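Local coordinates for protein guanylate kinase (PDB 3TR0) that catalyses the ATP-dependent phosphorylation of GMP to GDP, yielding ADP, and so probably serves the recycling of GMP, at residues Gly19-Ser22 against Leu23-Leu27; Ala176-Asn179 against Leu180-Ile184; Leu132-Arg135 against Leu136-Arg140. All coordinates share one frame; numbering follows the deposited sequence.

Contact 1: residues Gly19-Ser22 against Leu23-Leu27; sequences GKTS and LVRAL. With 5GP (guanosine-5'-monophosphate), chain D; SO4 (sulfate ion), chain B.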
loop_
_atom_site.group_PDB
_atom_site.type_symbol
_atom_site.label_atom_id
_atom_site.label_comp_id
_atom_site.label_asym_id
_atom_site.label_seq_id
_atom_site.Cartn_x
_atom_site.Cartn_y
_atom_site.Cartn_z
ATOM N N GLY A 19 1.855 -10.370 19.847
ATOM C CA GLY A 19 0.540 -10.793 19.395
ATOM C C GLY A 19 0.480 -11.042 17.898
ATOM O O GLY A 19 -0.593 -11.045 17.292
ATOM N N LYS A 20 1.646 -11.261 17.305
ATOM C CA LYS A 20 1.759 -11.445 15.866
ATOM C C LYS A 20 1.014 -12.682 15.364
ATOM O O LYS A 20 0.271 -12.608 14.394
ATOM C CB LYS A 20 3.229 -11.528 15.467
ATOM C CG LYS A 20 3.455 -11.902 14.020
ATOM C CD LYS A 20 4.807 -12.559 13.864
ATOM C CE LYS A 20 4.883 -13.813 14.716
ATOM N NZ LYS A 20 6.270 -14.333 14.827
ATOM N N THR A 21 1.207 -13.821 16.021
ATOM C CA THR A 21 0.556 -15.043 15.556
ATOM C C THR A 21 -0.959 -14.882 15.455
ATOM O O THR A 21 -1.568 -15.289 14.467
ATOM C CB THR A 21 0.903 -16.254 16.437
ATOM O OG1 THR A 21 2.304 -16.529 16.321
ATOM C CG2 THR A 21 0.121 -17.475 15.988
ATOM N N SER A 22 -1.563 -14.269 16.468
ATOM C CA SER A 22 -3.010 -14.064 16.469
ATOM C C SER A 22 -3.464 -13.122 15.355
ATOM O O SER A 22 -4.491 -13.356 14.719
ATOM C CB SER A 22 -3.479 -13.545 17.827
ATOM O OG SER A 22 -3.283 -14.531 18.828
ATOM N N LEU A 23 -2.704 -12.054 15.130
ATOM C CA LEU A 23 -3.017 -11.105 14.062
ATOM C C LEU A 23 -3.015 -11.793 12.704
ATOM O O LEU A 23 -3.937 -11.623 11.907
ATOM C CB LEU A 23 -2.008 -9.960 14.037
ATOM C CG LEU A 23 -2.066 -8.913 15.150
ATOM C CD1 LEU A 23 -0.901 -7.948 15.006
ATOM C CD2 LEU A 23 -3.388 -8.175 15.108
ATOM N N VAL A 24 -1.958 -12.553 12.445
ATOM C CA VAL A 24 -1.800 -13.237 11.169
ATOM C C VAL A 24 -2.923 -14.242 10.921
ATOM O O VAL A 24 -3.403 -14.381 9.798
ATOM C CB VAL A 24 -0.427 -13.929 11.070
ATOM C CG1 VAL A 24 -0.351 -14.776 9.818
ATOM C CG2 VAL A 24 0.685 -12.888 11.067
ATOM N N ARG A 25 -3.356 -14.925 11.972
ATOM C CA ARG A 25 -4.450 -15.889 11.838
ATOM C C ARG A 25 -5.784 -15.223 11.502
ATOM O O ARG A 25 -6.580 -15.768 10.733
ATOM C CB ARG A 25 -4.565 -16.762 13.087
ATOM C CG ARG A 25 -3.436 -17.768 13.200
ATOM C CD ARG A 25 -3.522 -18.597 14.470
ATOM N NE ARG A 25 -2.474 -19.613 14.506
ATOM C CZ ARG A 25 -2.136 -20.305 15.590
ATOM N NH1 ARG A 25 -2.758 -20.087 16.740
ATOM N NH2 ARG A 25 -1.169 -21.212 15.523
ATOM N N ALA A 26 -6.022 -14.044 12.066
ATOM C CA ALA A 26 -7.222 -13.281 11.742
ATOM C C ALA A 26 -7.135 -12.716 10.328
ATOM O O ALA A 26 -8.135 -12.648 9.615
ATOM C CB ALA A 26 -7.428 -12.163 12.746
ATOM N N LEU A 27 -5.936 -12.304 9.930
ATOM C CA LEU A 27 -5.710 -11.773 8.591
ATOM C C LEU A 27 -6.134 -12.762 7.510
ATOM O O LEU A 27 -6.813 -12.396 6.548
ATOM C CB LEU A 27 -4.236 -11.412 8.406
ATOM C CG LEU A 27 -3.833 -10.878 7.030
ATOM C CD1 LEU A 27 -4.600 -9.611 6.696
ATOM C CD2 LEU A 27 -2.342 -10.623 6.980
HETATM P P 5GP D . 8.343 -19.309 18.861
HETATM O O1P 5GP D . 7.074 -19.952 18.359
HETATM O O2P 5GP D . 9.446 -20.205 19.358
HETATM O O3P 5GP D . 7.978 -18.295 19.921
HETATM O "O5'" 5GP D . 8.914 -18.331 17.743
HETATM C "C5'" 5GP D . 10.220 -17.789 17.845
HETATM C "C4'" 5GP D . 10.487 -16.802 16.741
HETATM O "O4'" 5GP D . 11.137 -17.471 15.642
HETATM C "C3'" 5GP D . 9.256 -16.180 16.104
HETATM O "O3'" 5GP D . 8.727 -15.104 16.859
HETATM C "C2'" 5GP D . 9.751 -15.766 14.723
HETATM O "O2'" 5GP D . 10.371 -14.490 14.781
HETATM C "C1'" 5GP D . 10.836 -16.811 14.438
HETATM N N9 5GP D . 10.411 -17.812 13.444
HETATM C C8 5GP D . 9.391 -18.679 13.489
HETATM N N7 5GP D . 9.406 -19.419 12.351
HETATM C C5 5GP D . 10.451 -18.997 11.601
HETATM C C6 5GP D . 10.977 -19.351 10.363
HETATM O O6 5GP D . 10.451 -20.257 9.671
HETATM N N1 5GP D . 12.060 -18.708 9.908
HETATM C C2 5GP D . 12.646 -17.732 10.616
HETATM N N2 5GP D . 13.740 -17.089 10.144
HETATM N N3 5GP D . 12.158 -17.367 11.815
HETATM C C4 5GP D . 11.072 -17.993 12.313
HETATM S S SO4 B . 3.617 -13.333 19.392
HETATM O O1 SO4 B . 3.063 -14.261 18.413
HETATM O O2 SO4 B . 4.678 -13.987 20.145
HETATM O O3 SO4 B . 4.168 -12.155 18.713
HETATM O O4 SO4 B . 2.572 -12.931 20.326
#

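Contact 2: residues Ala176-Asn179 against Leu180-Ile184; sequences AVQN and LIHII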
loop_
_atom_site.group_PDB
_atom_site.type_symbol
_atom_site.label_atom_id
_atom_site.label_comp_id
_atom_site.label_asym_id
_atom_site.label_seq_id
_atom_site.Cartn_x
_atom_site.Cartn_y
_atom_site.Cartn_z
ATOM N N ALA A 176 -5.380 -3.199 14.077
ATOM C CA ALA A 176 -4.136 -3.763 13.567
ATOM C C ALA A 176 -4.404 -4.725 12.411
ATOM O O ALA A 176 -3.710 -4.697 11.395
ATOM C CB ALA A 176 -3.376 -4.467 14.680
ATOM N N VAL A 177 -5.407 -5.585 12.570
ATOM C CA VAL A 177 -5.810 -6.474 11.482
ATOM C C VAL A 177 -6.213 -5.651 10.263
ATOM O O VAL A 177 -5.771 -5.925 9.148
ATOM C CB VAL A 177 -6.975 -7.391 11.890
ATOM C CG1 VAL A 177 -7.455 -8.208 10.694
ATOM C CG2 VAL A 177 -6.552 -8.309 13.033
ATOM N N GLN A 178 -7.047 -4.635 10.473
ATOM C CA GLN A 178 -7.482 -3.786 9.363
ATOM C C GLN A 178 -6.301 -3.115 8.657
ATOM O O GLN A 178 -6.325 -2.923 7.447
ATOM C CB GLN A 178 -8.486 -2.729 9.828
ATOM C CG GLN A 178 -8.958 -1.804 8.713
ATOM C CD GLN A 178 -9.711 -2.543 7.618
ATOM O OE1 GLN A 178 -10.850 -2.973 7.814
ATOM N NE2 GLN A 178 -9.076 -2.697 6.456
ATOM N N ASN A 179 -5.271 -2.754 9.411
ATOM C CA ASN A 179 -4.086 -2.158 8.804
ATOM C C ASN A 179 -3.298 -3.157 7.967
ATOM O O ASN A 179 -2.794 -2.822 6.894
ATOM C CB ASN A 179 -3.199 -1.501 9.858
ATOM C CG ASN A 179 -3.766 -0.183 10.337
ATOM O OD1 ASN A 179 -4.448 0.515 9.586
ATOM N ND2 ASN A 179 -3.496 0.163 11.586
ATOM N N LEU A 180 -3.198 -4.387 8.455
ATOM C CA LEU A 180 -2.583 -5.450 7.672
ATOM C C LEU A 180 -3.361 -5.655 6.368
ATOM O O LEU A 180 -2.773 -5.860 5.305
ATOM C CB LEU A 180 -2.513 -6.746 8.487
ATOM C CG LEU A 180 -1.624 -6.662 9.734
ATOM C CD1 LEU A 180 -1.721 -7.922 10.602
ATOM C CD2 LEU A 180 -0.184 -6.409 9.323
ATOM N N ILE A 181 -4.684 -5.577 6.449
ATOM C CA ILE A 181 -5.526 -5.731 5.263
ATOM C C ILE A 181 -5.272 -4.614 4.249
ATOM O O ILE A 181 -5.194 -4.869 3.052
ATOM C CB ILE A 181 -7.022 -5.782 5.635
ATOM C CG1 ILE A 181 -7.327 -7.062 6.419
ATOM C CG2 ILE A 181 -7.892 -5.702 4.385
ATOM C CD1 ILE A 181 -8.723 -7.104 6.993
ATOM N N HIS A 182 -5.134 -3.379 4.726
ATOM C CA HIS A 182 -4.793 -2.267 3.839
ATOM C C HIS A 182 -3.507 -2.563 3.075
ATOM O O HIS A 182 -3.421 -2.327 1.873
ATOM C CB HIS A 182 -4.614 -0.953 4.619
ATOM C CG HIS A 182 -5.895 -0.358 5.121
ATOM N ND1 HIS A 182 -7.061 -0.367 4.388
ATOM C CD2 HIS A 182 -6.190 0.270 6.285
ATOM C CE1 HIS A 182 -8.018 0.226 5.076
ATOM N NE2 HIS A 182 -7.517 0.624 6.231
ATOM N N ILE A 183 -2.502 -3.063 3.787
ATOM C CA ILE A 183 -1.178 -3.253 3.205
ATOM C C ILE A 183 -1.187 -4.317 2.108
ATOM O O ILE A 183 -0.626 -4.115 1.032
ATOM C CB ILE A 183 -0.130 -3.584 4.283
ATOM C CG1 ILE A 183 0.116 -2.354 5.170
ATOM C CG2 ILE A 183 1.171 -4.052 3.642
ATOM C CD1 ILE A 183 0.763 -2.675 6.515
ATOM N N ILE A 184 -1.819 -5.451 2.382
ATOM C CA ILE A 184 -1.908 -6.513 1.386
ATOM C C ILE A 184 -2.819 -6.106 0.232
ATOM O O ILE A 184 -2.517 -6.368 -0.931
ATOM C CB ILE A 184 -2.389 -7.834 2.009
ATOM C CG1 ILE A 184 -1.294 -8.399 2.913
ATOM C CG2 ILE A 184 -2.757 -8.840 0.916
ATOM C CD1 ILE A 184 -1.761 -9.481 3.855
#

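Contact 3: residues Leu132-Arg135 against Leu136-Arg140; sequences LRER and LIKRR. With SO4 (sulfate ion), chain B.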
loop_
_atom_site.group_PDB
_atom_site.type_symbol
_atom_site.label_atom_id
_atom_site.label_comp_id
_atom_site.label_asym_id
_atom_site.label_seq_id
_atom_site.Cartn_x
_atom_site.Cartn_y
_atom_site.Cartn_z
ATOM N N LEU A 132 4.612 -6.608 26.149
ATOM C CA LEU A 132 5.294 -7.857 25.830
ATOM C C LEU A 132 5.409 -8.751 27.059
ATOM O O LEU A 132 5.095 -9.939 27.005
ATOM C CB LEU A 132 6.692 -7.581 25.274
ATOM C CG LEU A 132 6.798 -6.760 23.993
ATOM C CD1 LEU A 132 8.259 -6.502 23.677
ATOM C CD2 LEU A 132 6.109 -7.480 22.838
ATOM N N ARG A 133 5.874 -8.178 28.163
ATOM C CA ARG A 133 6.055 -8.943 29.391
ATOM C C ARG A 133 4.723 -9.515 29.864
ATOM O O ARG A 133 4.636 -10.683 30.242
ATOM C CB ARG A 133 6.681 -8.075 30.485
ATOM C CG ARG A 133 7.019 -8.836 31.756
ATOM C CD ARG A 133 7.574 -7.915 32.833
ATOM N NE ARG A 133 8.853 -7.317 32.461
ATOM C CZ ARG A 133 10.035 -7.889 32.668
ATOM N NH1 ARG A 133 10.105 -9.084 33.239
ATOM N NH2 ARG A 133 11.147 -7.269 32.300
ATOM N N GLU A 134 3.686 -8.684 29.833
ATOM C CA GLU A 134 2.341 -9.113 30.192
ATOM C C GLU A 134 1.882 -10.309 29.365
ATOM O O GLU A 134 1.490 -11.336 29.918
ATOM C CB GLU A 134 1.344 -7.961 30.034
ATOM C CG GLU A 134 -0.076 -8.322 30.450
ATOM C CD GLU A 134 -1.030 -7.147 30.356
ATOM O OE1 GLU A 134 -0.631 -6.103 29.800
ATOM O OE2 GLU A 134 -2.176 -7.274 30.833
ATOM N N ARG A 135 1.939 -10.179 28.041
ATOM C CA ARG A 135 1.489 -11.255 27.160
ATOM C C ARG A 135 2.318 -12.525 27.346
ATOM O O ARG A 135 1.777 -13.634 27.340
ATOM C CB ARG A 135 1.497 -10.808 25.692
ATOM C CG ARG A 135 0.867 -11.818 24.740
ATOM C CD ARG A 135 0.665 -11.253 23.332
ATOM N NE ARG A 135 -0.524 -10.406 23.223
ATOM C CZ ARG A 135 -0.498 -9.089 23.027
ATOM N NH1 ARG A 135 0.658 -8.447 22.912
ATOM N NH2 ARG A 135 -1.636 -8.411 22.940
ATOM N N LEU A 136 3.627 -12.366 27.512
ATOM C CA LEU A 136 4.510 -13.520 27.667
ATOM C C LEU A 136 4.292 -14.238 28.997
ATOM O O LEU A 136 4.221 -15.465 29.038
ATOM C CB LEU A 136 5.979 -13.109 27.525
ATOM C CG LEU A 136 6.477 -12.803 26.111
ATOM C CD1 LEU A 136 7.926 -12.339 26.146
ATOM C CD2 LEU A 136 6.319 -14.024 25.212
ATOM N N ILE A 137 4.194 -13.475 30.081
ATOM C CA ILE A 137 3.975 -14.061 31.401
ATOM C C ILE A 137 2.684 -14.873 31.422
ATOM O O ILE A 137 2.621 -15.933 32.042
ATOM C CB ILE A 137 3.910 -12.988 32.507
ATOM C CG1 ILE A 137 5.253 -12.268 32.642
ATOM C CG2 ILE A 137 3.522 -13.617 33.839
ATOM C CD1 ILE A 137 6.366 -13.139 33.188
ATOM N N LYS A 138 1.659 -14.377 30.736
ATOM C CA LYS A 138 0.357 -15.039 30.738
ATOM C C LYS A 138 0.340 -16.349 29.958
ATOM O O LYS A 138 -0.630 -17.101 30.022
ATOM C CB LYS A 138 -0.741 -14.103 30.231
ATOM C CG LYS A 138 -1.114 -13.014 31.220
ATOM C CD LYS A 138 -2.519 -12.482 30.969
ATOM C CE LYS A 138 -2.636 -11.808 29.617
ATOM N NZ LYS A 138 -4.026 -11.339 29.360
ATOM N N ARG A 139 1.410 -16.617 29.218
ATOM C CA ARG A 139 1.545 -17.889 28.526
ATOM C C ARG A 139 2.147 -18.904 29.482
ATOM O O ARG A 139 3.365 -19.064 29.557
ATOM C CB ARG A 139 2.398 -17.735 27.267
ATOM C CG ARG A 139 1.750 -16.824 26.241
ATOM C CD ARG A 139 2.575 -16.644 24.978
ATOM N NE ARG A 139 1.862 -15.781 24.042
ATOM C CZ ARG A 139 2.364 -15.305 22.907
ATOM N NH1 ARG A 139 3.605 -15.599 22.540
ATOM N NH2 ARG A 139 1.618 -14.527 22.139
ATOM N N ARG A 140 1.279 -19.578 30.226
ATOM C CA ARG A 140 1.719 -20.530 31.239
ATOM C C ARG A 140 2.541 -21.663 30.637
ATOM O O ARG A 140 3.234 -22.386 31.353
ATOM C CB ARG A 140 0.521 -21.069 32.027
ATOM C CG ARG A 140 -0.778 -21.123 31.239
ATOM C CD ARG A 140 -1.963 -21.396 32.155
ATOM N NE ARG A 140 -1.819 -22.650 32.891
ATOM C CZ ARG A 140 -2.345 -23.808 32.506
ATOM N NH1 ARG A 140 -3.054 -23.878 31.386
ATOM N NH2 ARG A 140 -2.162 -24.898 33.239
HETATM S S SO4 B . 3.617 -13.333 19.392
HETATM O O1 SO4 B . 3.063 -14.261 18.413
HETATM O O2 SO4 B . 4.678 -13.987 20.145
HETATM O O3 SO4 B . 4.168 -12.155 18.713
HETATM O O4 SO4 B . 2.572 -12.931 20.326
#

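Contact 1: residues Gly19-Ser22 against Leu23-Leu27
The methyl group CG2 of Thr21 sits squarely over one face of the Arg25 guanidinium, 3.6 Å from its CZ. The two side chains run alongside each other and point the same way. CG2 lies anti to the backbone N of Thr21 (chi1, measured to OG1, -65°), which turns the methyl toward Arg25. Arg25 NH2 also forms a salt bridge with Asp54, which helps to hold the guanidinium in place. One residue earlier on each side, Lys20 and Val24 also lie side by side, with CG of Lys20 4.2 Å from CG2 of Val24. The lysine chain then bends at chi3, and its NZ makes a weak bond to O3' of the bound GMP.

This is the end of the P-loop (Walker A motif) and the first turns of the helix that follows. Gly19, Lys20 and Thr21 belong to the predicted ATP site. Gly19 holds the N-cap position. Its backbone angles would press a side chain against the preceding carbonyl. The sulfate, probably from the crystallisation liquor, occupies the loop, as a nucleotide phosphate does in P-loop kinases. Gly19 N reaches its O4 at 2.7 Å, Lys20 N its O3 at 3.0 Å, and Thr21 N its O1 in a nearly straight bond of 169°. Gly17 N and Arg139 add further bonds. The helix start probably favours the anion electrostatically. Within the helix, Leu23 N bonds to Gly19 O and Val24 N to Lys20 O, the latter at 3.0 Å.

Contact 2: residues Ala176-Asn179 against Leu180-Ile184
Gln178 lays its amide nitrogen over one face of the His182 ring. NE2 of Gln178 stands 3.4 Å from CE1 of His182, offset toward the rim. The amide and ring planes are 37° apart, so this is no flat stack. Gln178 gets there by a bend at chi2 (63°), which turns the chain end back toward the ring. Asn179 meets the same ring at its edge, with OD1 3.7 Å from CD2 of His182. One residue back on each side, CG1 of Val177 touches CD1 of Ile181 at 4.1 Å.

Main-chain bonds set this spacing. His182 N bonds to Gln178 O at 3.0 Å, and Ile181 N to Val177 O at 2.9 Å. Farther out, ND1 of His182 is hydrogen-bonded to ND1 of His182 in the second subunit, and the two rings meet at about 60°. Leu180 and Ile183 pack onto Ile122 of the central sheet, while Ile181 packs on Leu27 of helix 20-30. The arrangement is that of an amphipathic helix flanking the parallel sheet of a P-loop kinase, with His182 and its apolar neighbours Ile181 and Ile183 also meeting the second subunit.

Contact 3: residues Leu132-Arg135 against Leu136-Arg140
Arg135 and Arg139 run side by side in the same direction, with CD of Arg135 3.6 Å from NH2 of Arg139. Their guanidinium planes are 53° apart. Arg139 lies extended from CG to NE, with CG 3.4 Å from the carbonyl O of Arg135, and it presents the edge of its guanidinium to the sulfate. NH2 of Arg139 reaches sulfate O4 at 2.6 Å, and NH1 reaches O2 at 3.1 Å in a fairly straight bond of 165°. Two bonds from one flat group to two oxygens hold its rotation. Arg135 bends at chi3 (-80°), and its NH1 bonds to Gly17 O in the P-loop.

Arg139 thus adds side-chain bonds to the anion held by the P-loop amides. In nucleoside monophosphate kinases, arginines of the lid region close over the phosphates, and Arg139 is consistent with such a role. It is the centre of an inverse gamma turn.

The tight part lies against the helix backbone. CG of Leu136 is 3.3 Å from Leu132 O, and its buried side chain packs on Arg150 of helix 147-158. CG1 of Ile137 comes within 2.9 Å of Arg133 O, a crowded approach, and Ile137 N bonds to the same O. Glu134 and Lys138 form the loose, exposed part. OE2 of Glu134 stays 4.7 Å from NZ of Lys138, close enough for a weak electrostatic attraction, perhaps, but not in contact.

Along the chain, contact 1 comes first, then contact 3, then contact 2, all within one guanylate kinase fold. Contacts 1 and 2 have centres about 11 Å apart and lie on helices 20-30 and 173-187. These helices pack together: CD2 of Leu27 meets CD1 of Ile184 at 3.4 Å, and Leu23 rests on Ala176. Both helices also touch strands of the parallel five-stranded sheet. Contact 3, on helix 129-137, is centred about 16 Å from contact 1, and the sulfate bridges the two. Contacts 2 and 3 do not touch; their centres are about 25 Å apart. Helix 20-30 thus bears the anion site at its start and packs along its side on helix 173-187, which meets the second subunit through His182.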